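Local coordinates for protein adenosylmethionine-8-amino-7-oxononanoate aminotransferase (Methanocaldococcus jannaschii, PDB 6ZHK) that probably catalyses the pyridoxal-phosphate-dependent transfer of an amino group from S-adenosylmethionine to 8-amino-7-oxononanoate, a step of biotin biosynthesis, at residues 231-236 against 249-254; 262-267 against 293-298; 374-379 against 452-457. One frame throughout, in Å; residues are numbered along the deposited sequence.

Contact 1: 231-236 against 249-254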
ATOM      1  N   VAL A 231      -9.331   0.795  20.367  1.00 16.27           N
ATOM      2  CA  VAL A 231     -10.664   0.981  19.821  1.00 14.25           C
ATOM      3  C   VAL A 231     -10.437   1.753  18.518  1.00 14.34           C
ATOM      4  O   VAL A 231      -9.615   2.647  18.499  1.00 15.03           O
ATOM      5  CB  VAL A 231     -11.566   1.780  20.780  1.00 13.88           C
ATOM      6  CG1 VAL A 231     -12.808   2.270  20.009  1.00 16.18           C
ATOM      7  CG2 VAL A 231     -11.931   0.942  22.021  1.00 16.86           C
ATOM      8  N   ILE A 232     -11.015   1.319  17.408  1.00 15.34           N
ATOM      9  CA  ILE A 232     -10.833   1.992  16.128  1.00 12.63           C
ATOM     10  C   ILE A 232     -12.216   2.221  15.535  1.00 14.05           C
ATOM     11  O   ILE A 232     -13.083   1.321  15.631  1.00 15.45           O
ATOM     12  CB  ILE A 232      -9.891   1.225  15.184  1.00 13.19           C
ATOM     13  CG1 ILE A 232      -9.790   1.999  13.849  1.00 13.20           C
ATOM     14  CG2 ILE A 232     -10.408  -0.174  14.969  1.00 13.67           C
ATOM     15  CD1 ILE A 232      -8.761   1.396  12.858  1.00 11.66           C
ATOM     16  N   LEU A 233     -12.436   3.452  15.040  1.00 13.78           N
ATOM     17  CA  LEU A 233     -13.685   3.862  14.404  1.00 14.30           C
ATOM     18  C   LEU A 233     -13.335   4.710  13.200  1.00 13.30           C
ATOM     19  O   LEU A 233     -12.264   5.335  13.175  1.00 12.90           O
ATOM     20  CB  LEU A 233     -14.475   4.775  15.400  1.00 16.30           C
ATOM     21  CG  LEU A 233     -14.967   4.060  16.665  1.00 19.88           C
ATOM     22  CD1 LEU A 233     -15.720   5.037  17.588  1.00 17.96           C
ATOM     23  CD2 LEU A 233     -15.883   2.930  16.262  1.00 18.34           C
ATOM     24  N   GLU A 234     -14.289   4.842  12.269  1.00 14.29           N
ATOM     25  CA  GLU A 234     -14.178   5.823  11.177  1.00 15.37           C
ATOM     26  C   GLU A 234     -14.478   7.249  11.678  1.00 16.83           C
ATOM     27  O   GLU A 234     -15.078   7.420  12.728  1.00 20.73           O
ATOM     28  CB  GLU A 234     -15.166   5.415  10.073  1.00 12.97           C
ATOM     29  CG  GLU A 234     -14.701   4.151   9.317  1.00 15.32           C
ATOM     30  CD  GLU A 234     -15.733   3.580   8.350  1.00 16.34           C
ATOM     31  OE1 GLU A 234     -15.899   4.176   7.299  1.00 18.61           O
ATOM     32  OE2 GLU A 234     -16.464   2.619   8.723  1.00 17.16           O
ATOM     33  N   GLY A 235     -14.152   8.279  10.878  1.00 19.02           N
ATOM     34  CA  GLY A 235     -14.215   9.678  11.313  1.00 17.75           C
ATOM     35  C   GLY A 235     -15.626  10.273  11.178  1.00 19.38           C
ATOM     36  O   GLY A 235     -15.855  11.260  10.483  1.00 18.37           O
ATOM     37  N   GLY A 236     -16.593   9.670  11.869  1.00 19.97           N
ATOM     38  CA  GLY A 236     -17.851  10.383  12.059  1.00 20.09           C
ATOM     39  C   GLY A 236     -18.892   9.914  11.067  1.00 20.24           C
ATOM     40  O   GLY A 236     -20.078  10.285  11.180  1.00 20.29           O
ATOM     41  N   GLY A 249     -21.949  13.245  19.301  1.00 22.03           N
ATOM     42  CA  GLY A 249     -21.610  12.826  20.660  1.00 21.20           C
ATOM     43  C   GLY A 249     -21.095  11.384  20.756  1.00 20.83           C
ATOM     44  O   GLY A 249     -20.576  10.991  21.792  1.00 21.51           O
ATOM     45  N   TYR A 250     -21.209  10.593  19.671  1.00 20.20           N
ATOM     46  CA  TYR A 250     -20.826   9.197  19.793  1.00 20.60           C
ATOM     47  C   TYR A 250     -19.305   9.070  19.934  1.00 18.78           C
ATOM     48  O   TYR A 250     -18.817   8.441  20.879  1.00 19.92           O
ATOM     49  CB  TYR A 250     -21.423   8.330  18.683  1.00 18.86           C
ATOM     50  CG  TYR A 250     -21.056   6.872  18.825  1.00 20.04           C
ATOM     51  CD1 TYR A 250     -19.888   6.372  18.243  1.00 20.69           C
ATOM     52  CD2 TYR A 250     -21.922   5.971  19.421  1.00 19.57           C
ATOM     53  CE1 TYR A 250     -19.571   5.027  18.306  1.00 22.63           C
ATOM     54  CE2 TYR A 250     -21.623   4.614  19.489  1.00 24.45           C
ATOM     55  CZ  TYR A 250     -20.447   4.142  18.917  1.00 22.54           C
ATOM     56  OH  TYR A 250     -20.112   2.821  18.989  1.00 21.51           O
ATOM     57  N   ILE A 251     -18.577   9.657  18.966  1.00 20.76           N
ATOM     58  CA  ILE A 251     -17.125   9.607  18.947  1.00 19.95           C
ATOM     59  C   ILE A 251     -16.561  10.247  20.219  1.00 20.06           C
ATOM     60  O   ILE A 251     -15.627   9.723  20.838  1.00 18.97           O
ATOM     61  CB  ILE A 251     -16.534  10.287  17.686  1.00 23.07           C
ATOM     62  CG1 ILE A 251     -17.130   9.749  16.378  1.00 25.06           C
ATOM     63  CG2 ILE A 251     -15.007  10.229  17.737  1.00 20.63           C
ATOM     64  CD1 ILE A 251     -16.351   8.629  15.779  1.00 27.04           C
ATOM     65  N   GLU A 252     -17.149  11.385  20.642  1.00 18.54           N
ATOM     66  CA  GLU A 252     -16.690  12.035  21.862  1.00 19.37           C
ATOM     67  C   GLU A 252     -16.843  11.114  23.072  1.00 17.39           C
ATOM     68  O   GLU A 252     -15.957  11.086  23.881  1.00 17.89           O
ATOM     69  CB  GLU A 252     -17.435  13.361  22.125  1.00 22.40           C
ATOM     70  CG  GLU A 252     -17.208  14.390  21.023  1.00 26.27           C
ATOM     71  CD  GLU A 252     -18.199  14.439  19.856  1.00 27.51           C
ATOM     72  OE1 GLU A 252     -18.743  13.391  19.416  1.00 31.65           O
ATOM     73  OE2 GLU A 252     -18.411  15.534  19.355  1.00 35.56           O
ATOM     74  N   GLY A 253     -17.968  10.419  23.229  1.00 17.89           N
ATOM     75  CA  GLY A 253     -18.144   9.553  24.390  1.00 17.79           C
ATOM     76  C   GLY A 253     -17.205   8.347  24.324  1.00 16.44           C
ATOM     77  O   GLY A 253     -16.668   7.893  25.344  1.00 15.59           O
ATOM     78  N   VAL A 254     -16.967   7.825  23.114  1.00 18.95           N
ATOM     79  CA  VAL A 254     -16.018   6.712  23.009  1.00 16.72           C
ATOM     80  C   VAL A 254     -14.610   7.191  23.379  1.00 15.33           C
ATOM     81  O   VAL A 254     -13.901   6.571  24.157  1.00 17.43           O
ATOM     82  CB  VAL A 254     -16.053   6.085  21.602  1.00 16.65           C
ATOM     83  CG1 VAL A 254     -14.871   5.142  21.403  1.00 16.21           C
ATOM     84  CG2 VAL A 254     -17.375   5.400  21.295  1.00 20.58           C
TER

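Contact 2: 262-267 against 293-298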
ATOM      1  N   ASP A 262      -7.747   3.799  29.779  1.00 17.66           N
ATOM      2  CA  ASP A 262      -6.378   3.513  29.411  1.00 16.87           C
ATOM      3  C   ASP A 262      -6.338   2.651  28.160  1.00 17.04           C
ATOM      4  O   ASP A 262      -5.543   1.721  28.113  1.00 18.26           O
ATOM      5  CB  ASP A 262      -5.589   2.828  30.545  1.00 20.24           C
ATOM      6  CG  ASP A 262      -4.090   2.705  30.272  1.00 22.01           C
ATOM      7  OD1 ASP A 262      -3.494   3.622  29.629  1.00 18.25           O
ATOM      8  OD2 ASP A 262      -3.529   1.650  30.671  1.00 26.60           O
ATOM      9  N   VAL A 263      -7.195   2.959  27.174  1.00 17.74           N
ATOM     10  CA  VAL A 263      -7.129   2.293  25.877  1.00 16.06           C
ATOM     11  C   VAL A 263      -6.778   3.300  24.765  1.00 14.42           C
ATOM     12  O   VAL A 263      -7.336   4.372  24.713  1.00 16.91           O
ATOM     13  CB  VAL A 263      -8.441   1.557  25.554  1.00 15.22           C
ATOM     14  CG1 VAL A 263      -8.446   0.919  24.133  1.00 13.44           C
ATOM     15  CG2 VAL A 263      -8.832   0.565  26.655  1.00 16.67           C
ATOM     16  N   ILE A 264      -5.898   2.932  23.818  1.00 14.04           N
ATOM     17  CA  ILE A 264      -5.599   3.752  22.627  1.00 13.66           C
ATOM     18  C   ILE A 264      -6.843   3.851  21.732  1.00 14.92           C
ATOM     19  O   ILE A 264      -7.538   2.853  21.460  1.00 14.04           O
ATOM     20  CB  ILE A 264      -4.399   3.173  21.833  1.00 12.29           C
ATOM     21  CG1 ILE A 264      -3.073   3.623  22.455  1.00 14.47           C
ATOM     22  CG2 ILE A 264      -4.453   3.636  20.370  1.00 12.97           C
ATOM     23  CD1 ILE A 264      -1.881   2.819  21.910  1.00 13.22           C
ATOM     24  N   PHE A 265      -7.110   5.091  21.257  1.00 15.01           N
ATOM     25  CA  PHE A 265      -8.223   5.305  20.346  1.00 14.47           C
ATOM     26  C   PHE A 265      -7.644   5.693  18.989  1.00 13.88           C
ATOM     27  O   PHE A 265      -6.884   6.666  18.888  1.00 12.63           O
ATOM     28  CB  PHE A 265      -9.163   6.417  20.859  1.00 16.54           C
ATOM     29  CG  PHE A 265     -10.343   6.713  19.951  1.00 17.08           C
ATOM     30  CD1 PHE A 265     -10.981   5.694  19.242  1.00 18.31           C
ATOM     31  CD2 PHE A 265     -10.833   8.004  19.804  1.00 20.08           C
ATOM     32  CE1 PHE A 265     -12.064   5.958  18.412  1.00 17.86           C
ATOM     33  CE2 PHE A 265     -11.910   8.283  18.952  1.00 20.49           C
ATOM     34  CZ  PHE A 265     -12.526   7.255  18.269  1.00 19.34           C
ATOM     35  N   ILE A 266      -7.961   4.882  17.940  1.00 13.61           N
ATOM     36  CA  ILE A 266      -7.503   5.143  16.598  1.00 12.15           C
ATOM     37  C   ILE A 266      -8.665   5.685  15.803  1.00 11.73           C
ATOM     38  O   ILE A 266      -9.699   5.045  15.768  1.00 15.52           O
ATOM     39  CB  ILE A 266      -7.017   3.813  15.970  1.00 12.74           C
ATOM     40  CG1 ILE A 266      -5.918   3.201  16.855  1.00 12.86           C
ATOM     41  CG2 ILE A 266      -6.599   4.115  14.531  1.00 14.29           C
ATOM     42  CD1 ILE A 266      -5.322   1.896  16.189  1.00 10.90           C
ATOM     43  N   LEU A 267      -8.498   6.843  15.158  1.00 12.30           N
ATOM     44  CA  LEU A 267      -9.580   7.341  14.309  1.00 14.32           C
ATOM     45  C   LEU A 267      -9.101   7.248  12.867  1.00 14.56           C
ATOM     46  O   LEU A 267      -8.050   7.781  12.487  1.00 15.36           O
ATOM     47  CB  LEU A 267      -9.932   8.780  14.672  1.00 12.53           C
ATOM     48  CG  LEU A 267     -11.254   9.319  14.126  1.00 13.37           C
ATOM     49  CD1 LEU A 267     -12.407   8.607  14.820  1.00 13.34           C
ATOM     50  CD2 LEU A 267     -11.347  10.854  14.355  1.00 12.78           C
ATOM     51  N   LYS A 293      -7.813  13.239  22.089  1.00 15.13           N
ATOM     52  CA  LYS A 293      -8.105  12.019  21.342  1.00 15.71           C
ATOM     53  C   LYS A 293      -8.458  12.415  19.928  1.00 15.94           C
ATOM     54  O   LYS A 293      -8.965  13.520  19.686  1.00 18.42           O
ATOM     55  CB  LYS A 293      -9.280  11.295  21.986  1.00 17.88           C
ATOM     56  CG  LYS A 293      -8.950  10.751  23.366  1.00 19.93           C
ATOM     57  CD  LYS A 293      -8.125   9.479  23.238  1.00 25.60           C
ATOM     58  CE  LYS A 293      -7.687   8.917  24.569  1.00 23.82           C
ATOM     59  NZ  LYS A 293      -6.355   9.476  24.927  1.00 31.60           N
ATOM     60  N   PRO A 294      -8.220  11.560  18.916  1.00 14.29           N
ATOM     61  CA  PRO A 294      -7.664  10.224  19.089  1.00 14.45           C
ATOM     62  C   PRO A 294      -6.169  10.239  19.363  1.00 13.91           C
ATOM     63  O   PRO A 294      -5.488  11.193  19.028  1.00 14.66           O
ATOM     64  CB  PRO A 294      -7.846   9.634  17.683  1.00 15.64           C
ATOM     65  CG  PRO A 294      -7.639  10.828  16.745  1.00 13.48           C
ATOM     66  CD  PRO A 294      -8.403  11.924  17.523  1.00 14.06           C
ATOM     67  N   ASP A 295      -5.654   9.093  19.836  1.00 13.59           N
ATOM     68  CA  ASP A 295      -4.233   8.902  20.037  1.00 13.96           C
ATOM     69  C   ASP A 295      -3.523   8.687  18.721  1.00 15.50           C
ATOM     70  O   ASP A 295      -2.361   9.071  18.568  1.00 13.23           O
ATOM     71  CB  ASP A 295      -3.988   7.655  20.900  1.00 16.49           C
ATOM     72  CG  ASP A 295      -4.644   7.849  22.244  1.00 19.18           C
ATOM     73  OD1 ASP A 295      -4.065   8.646  23.031  1.00 21.33           O
ATOM     74  OD2 ASP A 295      -5.745   7.287  22.447  1.00 16.70           O
ATOM     75  N   ILE A 296      -4.238   8.120  17.771  1.00 12.28           N
ATOM     76  CA  ILE A 296      -3.652   7.874  16.462  1.00 12.47           C
ATOM     77  C   ILE A 296      -4.726   8.222  15.434  1.00 13.04           C
ATOM     78  O   ILE A 296      -5.860   7.848  15.597  1.00 16.53           O
ATOM     79  CB  ILE A 296      -3.233   6.398  16.289  1.00 12.90           C
ATOM     80  CG1 ILE A 296      -2.334   5.892  17.418  1.00 13.04           C
ATOM     81  CG2 ILE A 296      -2.622   6.163  14.918  1.00 12.13           C
ATOM     82  CD1 ILE A 296      -1.773   4.474  17.122  1.00 14.31           C
ATOM     83  N   LEU A 297      -4.345   8.958  14.398  1.00 13.18           N
ATOM     84  CA  LEU A 297      -5.187   9.460  13.313  1.00 12.04           C
ATOM     85  C   LEU A 297      -4.633   8.870  12.010  1.00 12.23           C
ATOM     86  O   LEU A 297      -3.465   9.091  11.721  1.00 13.26           O
ATOM     87  CB  LEU A 297      -5.084  10.993  13.271  1.00 12.66           C
ATOM     88  CG  LEU A 297      -5.812  11.663  12.069  1.00 12.61           C
ATOM     89  CD1 LEU A 297      -7.317  11.365  12.179  1.00 12.94           C
ATOM     90  CD2 LEU A 297      -5.521  13.165  12.028  1.00 12.20           C
ATOM     91  N   CYS A 298      -5.503   8.234  11.188  1.00 12.12           N
ATOM     92  CA  CYS A 298      -5.093   7.700   9.900  1.00 11.96           C
ATOM     93  C   CYS A 298      -5.662   8.588   8.787  1.00 12.98           C
ATOM     94  O   CYS A 298      -6.822   8.938   8.843  1.00 13.33           O
ATOM     95  CB  CYS A 298      -5.619   6.292   9.699  1.00 12.70           C
ATOM     96  SG  CYS A 298      -4.961   5.216  11.012  1.00 17.70           S
TER

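Contact 3: 374-379 against 452-457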
ATOM      1  N   LYS A 374     -30.096  21.001   0.819  1.00 22.61           N
ATOM      2  CA  LYS A 374     -31.398  21.568   0.476  1.00 25.03           C
ATOM      3  C   LYS A 374     -31.934  20.928  -0.807  1.00 23.50           C
ATOM      4  O   LYS A 374     -33.100  20.533  -0.868  1.00 24.69           O
ATOM      5  CB  LYS A 374     -31.261  23.091   0.373  1.00 28.27           C
ATOM      6  CG  LYS A 374     -32.500  23.776  -0.184  1.00 34.28           C
ATOM      7  CD  LYS A 374     -32.468  25.271  -0.061  1.00 39.36           C
ATOM      8  CE  LYS A 374     -31.707  26.013  -1.140  1.00 40.51           C
ATOM      9  NZ  LYS A 374     -31.923  25.437  -2.494  1.00 48.93           N
ATOM     10  N   GLU A 375     -31.050  20.692  -1.791  1.00 23.69           N
ATOM     11  CA  GLU A 375     -31.407  20.099  -3.082  1.00 22.87           C
ATOM     12  C   GLU A 375     -31.663  18.598  -3.039  1.00 22.94           C
ATOM     13  O   GLU A 375     -32.316  18.055  -3.937  1.00 22.47           O
ATOM     14  CB  GLU A 375     -30.384  20.443  -4.171  1.00 24.34           C
ATOM     15  CG  GLU A 375     -30.285  21.921  -4.502  1.00 24.20           C
ATOM     16  CD  GLU A 375     -31.576  22.542  -5.055  1.00 32.05           C
ATOM     17  OE1 GLU A 375     -32.093  22.026  -6.066  1.00 25.84           O
ATOM     18  OE2 GLU A 375     -32.100  23.499  -4.415  1.00 30.50           O
ATOM     19  N   LEU A 376     -31.174  17.903  -2.000  1.00 20.17           N
ATOM     20  CA  LEU A 376     -31.436  16.488  -1.791  1.00 21.37           C
ATOM     21  C   LEU A 376     -32.798  16.252  -1.109  1.00 21.69           C
ATOM     22  O   LEU A 376     -33.329  15.118  -1.079  1.00 20.70           O
ATOM     23  CB  LEU A 376     -30.315  15.935  -0.891  1.00 21.51           C
ATOM     24  CG  LEU A 376     -28.924  15.767  -1.515  1.00 18.55           C
ATOM     25  CD1 LEU A 376     -27.872  15.562  -0.401  1.00 19.05           C
ATOM     26  CD2 LEU A 376     -28.953  14.600  -2.495  1.00 17.50           C
ATOM     27  N   ARG A 377     -33.363  17.302  -0.483  1.00 20.59           N
ATOM     28  CA  ARG A 377     -34.575  17.063   0.286  1.00 24.32           C
ATOM     29  C   ARG A 377     -35.697  16.427  -0.539  1.00 24.24           C
ATOM     30  O   ARG A 377     -36.377  15.548  -0.034  1.00 23.46           O
ATOM     31  CB  ARG A 377     -35.088  18.371   0.914  1.00 29.06           C
ATOM     32  CG  ARG A 377     -34.296  18.809   2.137  1.00 29.96           C
ATOM     33  CD  ARG A 377     -35.032  20.015   2.667  1.00 36.13           C
ATOM     34  NE  ARG A 377     -34.108  21.069   3.063  1.00 41.82           N
ATOM     35  CZ  ARG A 377     -34.424  22.369   3.062  1.00 52.14           C
ATOM     36  NH1 ARG A 377     -35.627  22.756   2.655  1.00 56.34           N
ATOM     37  NH2 ARG A 377     -33.544  23.277   3.452  1.00 52.37           N
ATOM     38  N   LYS A 378     -35.891  16.863  -1.798  1.00 25.64           N
ATOM     39  CA  LYS A 378     -36.969  16.343  -2.642  1.00 24.40           C
ATOM     40  C   LYS A 378     -36.866  14.841  -2.871  1.00 27.07           C
ATOM     41  O   LYS A 378     -37.852  14.215  -3.262  1.00 25.70           O
ATOM     42  CB  LYS A 378     -37.016  17.086  -3.984  1.00 24.25           C
ATOM     43  CG  LYS A 378     -35.680  17.102  -4.750  1.00 26.72           C
ATOM     44  CD  LYS A 378     -35.797  17.576  -6.208  1.00 26.72           C
ATOM     45  CE  LYS A 378     -34.440  17.763  -6.888  1.00 25.13           C
ATOM     46  NZ  LYS A 378     -33.668  18.914  -6.331  1.00 23.77           N
ATOM     47  N   LEU A 379     -35.674  14.248  -2.696  1.00 26.47           N
ATOM     48  CA  LEU A 379     -35.549  12.821  -2.973  1.00 26.52           C
ATOM     49  C   LEU A 379     -36.340  12.012  -1.943  1.00 29.23           C
ATOM     50  O   LEU A 379     -36.780  10.891  -2.220  1.00 25.68           O
ATOM     51  CB  LEU A 379     -34.067  12.411  -2.937  1.00 29.12           C
ATOM     52  CG  LEU A 379     -33.185  13.032  -4.005  1.00 27.50           C
ATOM     53  CD1 LEU A 379     -31.717  12.795  -3.685  1.00 27.39           C
ATOM     54  CD2 LEU A 379     -33.532  12.517  -5.390  1.00 27.55           C
ATOM     55  N   TYR A 452     -27.800  20.453 -10.863  1.00 17.30           N
ATOM     56  CA  TYR A 452     -27.891  19.479 -11.940  1.00 17.84           C
ATOM     57  C   TYR A 452     -27.923  18.059 -11.374  1.00 16.48           C
ATOM     58  O   TYR A 452     -28.723  17.235 -11.775  1.00 19.87           O
ATOM     59  CB  TYR A 452     -26.771  19.655 -12.975  1.00 16.60           C
ATOM     60  CG  TYR A 452     -26.921  18.683 -14.116  1.00 18.77           C
ATOM     61  CD1 TYR A 452     -27.862  18.890 -15.116  1.00 18.28           C
ATOM     62  CD2 TYR A 452     -26.120  17.560 -14.208  1.00 19.53           C
ATOM     63  CE1 TYR A 452     -28.069  17.978 -16.133  1.00 22.24           C
ATOM     64  CE2 TYR A 452     -26.275  16.655 -15.250  1.00 21.35           C
ATOM     65  CZ  TYR A 452     -27.255  16.863 -16.218  1.00 23.87           C
ATOM     66  OH  TYR A 452     -27.444  15.980 -17.255  1.00 24.49           O
ATOM     67  N   LEU A 453     -26.947  17.733 -10.525  1.00 17.50           N
ATOM     68  CA  LEU A 453     -26.796  16.401  -9.963  1.00 15.00           C
ATOM     69  C   LEU A 453     -28.035  15.925  -9.217  1.00 14.86           C
ATOM     70  O   LEU A 453     -28.441  14.786  -9.369  1.00 17.35           O
ATOM     71  CB  LEU A 453     -25.591  16.402  -9.002  1.00 15.61           C
ATOM     72  CG  LEU A 453     -25.422  15.159  -8.109  1.00 15.01           C
ATOM     73  CD1 LEU A 453     -25.082  13.923  -8.976  1.00 14.15           C
ATOM     74  CD2 LEU A 453     -24.249  15.416  -7.168  1.00 19.69           C
ATOM     75  N   CYS A 454     -28.596  16.782  -8.370  1.00 15.52           N
ATOM     76  CA  CYS A 454     -29.738  16.370  -7.570  1.00 18.36           C
ATOM     77  C   CYS A 454     -31.015  16.238  -8.416  1.00 19.70           C
ATOM     78  O   CYS A 454     -31.813  15.321  -8.204  1.00 20.04           O
ATOM     79  CB  CYS A 454     -29.890  17.396  -6.447  1.00 21.25           C
ATOM     80  SG  CYS A 454     -28.525  17.361  -5.222  1.00 23.80           S
ATOM     81  N   ASP A 455     -31.204  17.146  -9.405  1.00 18.38           N
ATOM     82  CA  ASP A 455     -32.321  17.010 -10.337  1.00 18.33           C
ATOM     83  C   ASP A 455     -32.140  15.737 -11.167  1.00 17.19           C
ATOM     84  O   ASP A 455     -33.098  15.016 -11.420  1.00 19.77           O
ATOM     85  CB  ASP A 455     -32.375  18.181 -11.329  1.00 19.84           C
ATOM     86  CG  ASP A 455     -32.977  19.460 -10.777  1.00 24.81           C
ATOM     87  OD1 ASP A 455     -33.632  19.413  -9.728  1.00 26.23           O
ATOM     88  OD2 ASP A 455     -32.763  20.499 -11.388  1.00 31.68           O
ATOM     89  N   ALA A 456     -30.910  15.428 -11.604  1.00 17.82           N
ATOM     90  CA  ALA A 456     -30.745  14.202 -12.382  1.00 17.28           C
ATOM     91  C   ALA A 456     -30.970  12.959 -11.518  1.00 20.79           C
ATOM     92  O   ALA A 456     -31.443  11.925 -12.020  1.00 19.53           O
ATOM     93  CB  ALA A 456     -29.343  14.138 -12.967  1.00 20.60           C
ATOM     94  N   LEU A 457     -30.598  13.031 -10.228  1.00 17.47           N
ATOM     95  CA  LEU A 457     -30.794  11.855  -9.381  1.00 21.78           C
ATOM     96  C   LEU A 457     -32.295  11.588  -9.168  1.00 21.09           C
ATOM     97  O   LEU A 457     -32.773  10.434  -9.180  1.00 18.79           O
ATOM     98  CB  LEU A 457     -30.042  12.073  -8.058  1.00 23.55           C
ATOM     99  CG  LEU A 457     -30.001  10.893  -7.079  1.00 28.85           C
ATOM    100  CD1 LEU A 457     -29.427   9.619  -7.711  1.00 29.23           C
ATOM    101  CD2 LEU A 457     -29.242  11.248  -5.820  1.00 31.41           C
TER

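Contact 1: 231-236 against 249-254
Helix 250-261 lies against strand 228-234 of the large central sheet, and the join is made by L233 and V231 from the strand meeting Y250, I251 and V254 from the helix. L233 does most of the work through one methyl, CD1. L233 and V254 reach toward each other tip to tip, L233 CD1 3.9 Å from V254 CG1. L233 CD1 also sits at the edge of the Y250 ring, near its plane, 3.9 Å from Y250 CE1. The side chains of L233 and Y250 cross at about a right angle. I251 CD1 adds a looser contact, 4.1 Å from L233 CD1. Two residues earlier on the strand V231 CG1 touches V254 CG1 at 3.8 Å, which makes the V254 methyl common to both strand residues.

Residues 231-234 and 250-254 run nearly antiparallel (168°), their axes 10.7 Å apart at closest approach, as expected for a helix packed on a mainly parallel sheet, here that of the large domain of a fold type I aminotransferase. F265 of the neighbouring strand and helix 211-224 pack around the same side chains.

Beyond the strand end the chain swings through an inverse gamma turn centred on G235, closed by G236 N bonding to E234 O at 2.8 Å. I251 follows it: chi2 of -93° carries CD1 to within 3.5 Å of E234 O. G236 has a positive phi of 99°, at which a side chain would be pressed against the carbonyl oxygen of G235. The carboxylate of E234 leads away from the helix; OE1 accepts from G239 N and OE2 from the backbone N of Y155, a residue predicted to bind substrate.

Contact 2: 262-267 against 293-298
The carbonyl oxygen of F265 is gripped by two consecutive N-H groups of the facing chain. D295 N comes in the carbonyl plane at 2.9 Å from F265 O, while I296 N stands 3.2 Å from that oxygen, tilted 19° out of the plane. D295 pays the bond back with its side chain: OD2 takes F265 N at 2.8 Å in a nearly straight bond of 165°, using the lone pair turned away from OD1. CG of D295 lies beside its own backbone N, chi1 -61°, which starts the carboxylate back toward F265. The other oxygen, D295 OD1, is met on its syn side by K293 NZ at 3.1 Å in a salt bridge.

Between K293 and D295 sits P294, preceded by a cis peptide bond, with its CG 3.7 Å from L267 CB and its CB against F265 O. K293 CB lies at the edge of the F265 ring, near its plane, and the lysine chain bends at chi2 so that CD rests on F265 CB.

From here on regular parallel strands take over, the two outer members of the beta-alpha-beta unit 265-268, 286-291, 296-299. L267 N bonds to I296 O at 2.9 Å, and C298 N to L267 O, also at 2.9 Å. On the sheet face that carries I266 and I296, which helix 122-140 covers, I266 CG2 meets C298 SG at 4.0 Å.

D295 thus extends the ladder by one rung where the second chain has not yet become a strand, its carboxylate standing in for a backbone carbonyl. The ammonium of K293 probably helps keep that carboxylate ionised and, with F265 N on the other oxygen, holds its rotation.

Contact 3: 374-379 against 452-457
The sulphur of C454 rests against both E375 and L376, and this is the tight side of the contact. C454 SG lies 3.7 Å from E375 CB and 3.9 Å from L376 CD2. Further along, L379 and L457 cross at about a right angle, with L379 CD1 and L457 CD2 3.6 Å apart.

On the partly exposed side charged groups take over, and the salt bridges of K378 are long for their kind. K378 has CG between the backbone N and the carbonyl carbon (chi1 54°), and its chain extends from there across D455 before bending at its end. K378 NZ makes one good hydrogen bond, 2.9 Å to E375 O on a lone pair, and two salt bridges, 3.4 Å to D455 OD1 and 3.5 Å to E375 OE1. K374 NZ completes the network, 2.7 Å from E375 OE2. An alanine in place of K378 would probably leave D455 OD1 without its lysine partner and E375 O without its bond from NZ, though the E375 carboxylate would still have K374.

L376 and L457 also both touch L439, so helices 366-376 and 447-463 meet on strand 436-439, consistent with the C-terminal small domain of fold type I aminotransferases.

Contacts 1 and 2 touch, their centres 10 Å apart: strands 228-234 and 265-268 are sheet neighbours, with V231 O 2.8 Å from I266 N and V231 N 2.9 Å from I264 O. Both reach toward the predicted cofactor site from the C-terminal strand ends. The side chains of E234 (contact 1) and C298 (contact 2) come within about 5 and 4 Å of that of D268, predicted to bind pyridoxal phosphate. The side chain of L297 is about 7 Å from the bound magnesium ion. Contact 3 stands apart, its centre about 30 Å from that of contact 1 and about 37 Å from that of contact 2; the side chains of L457 and R431, a predicted substrate residue, are about 12 Å apart.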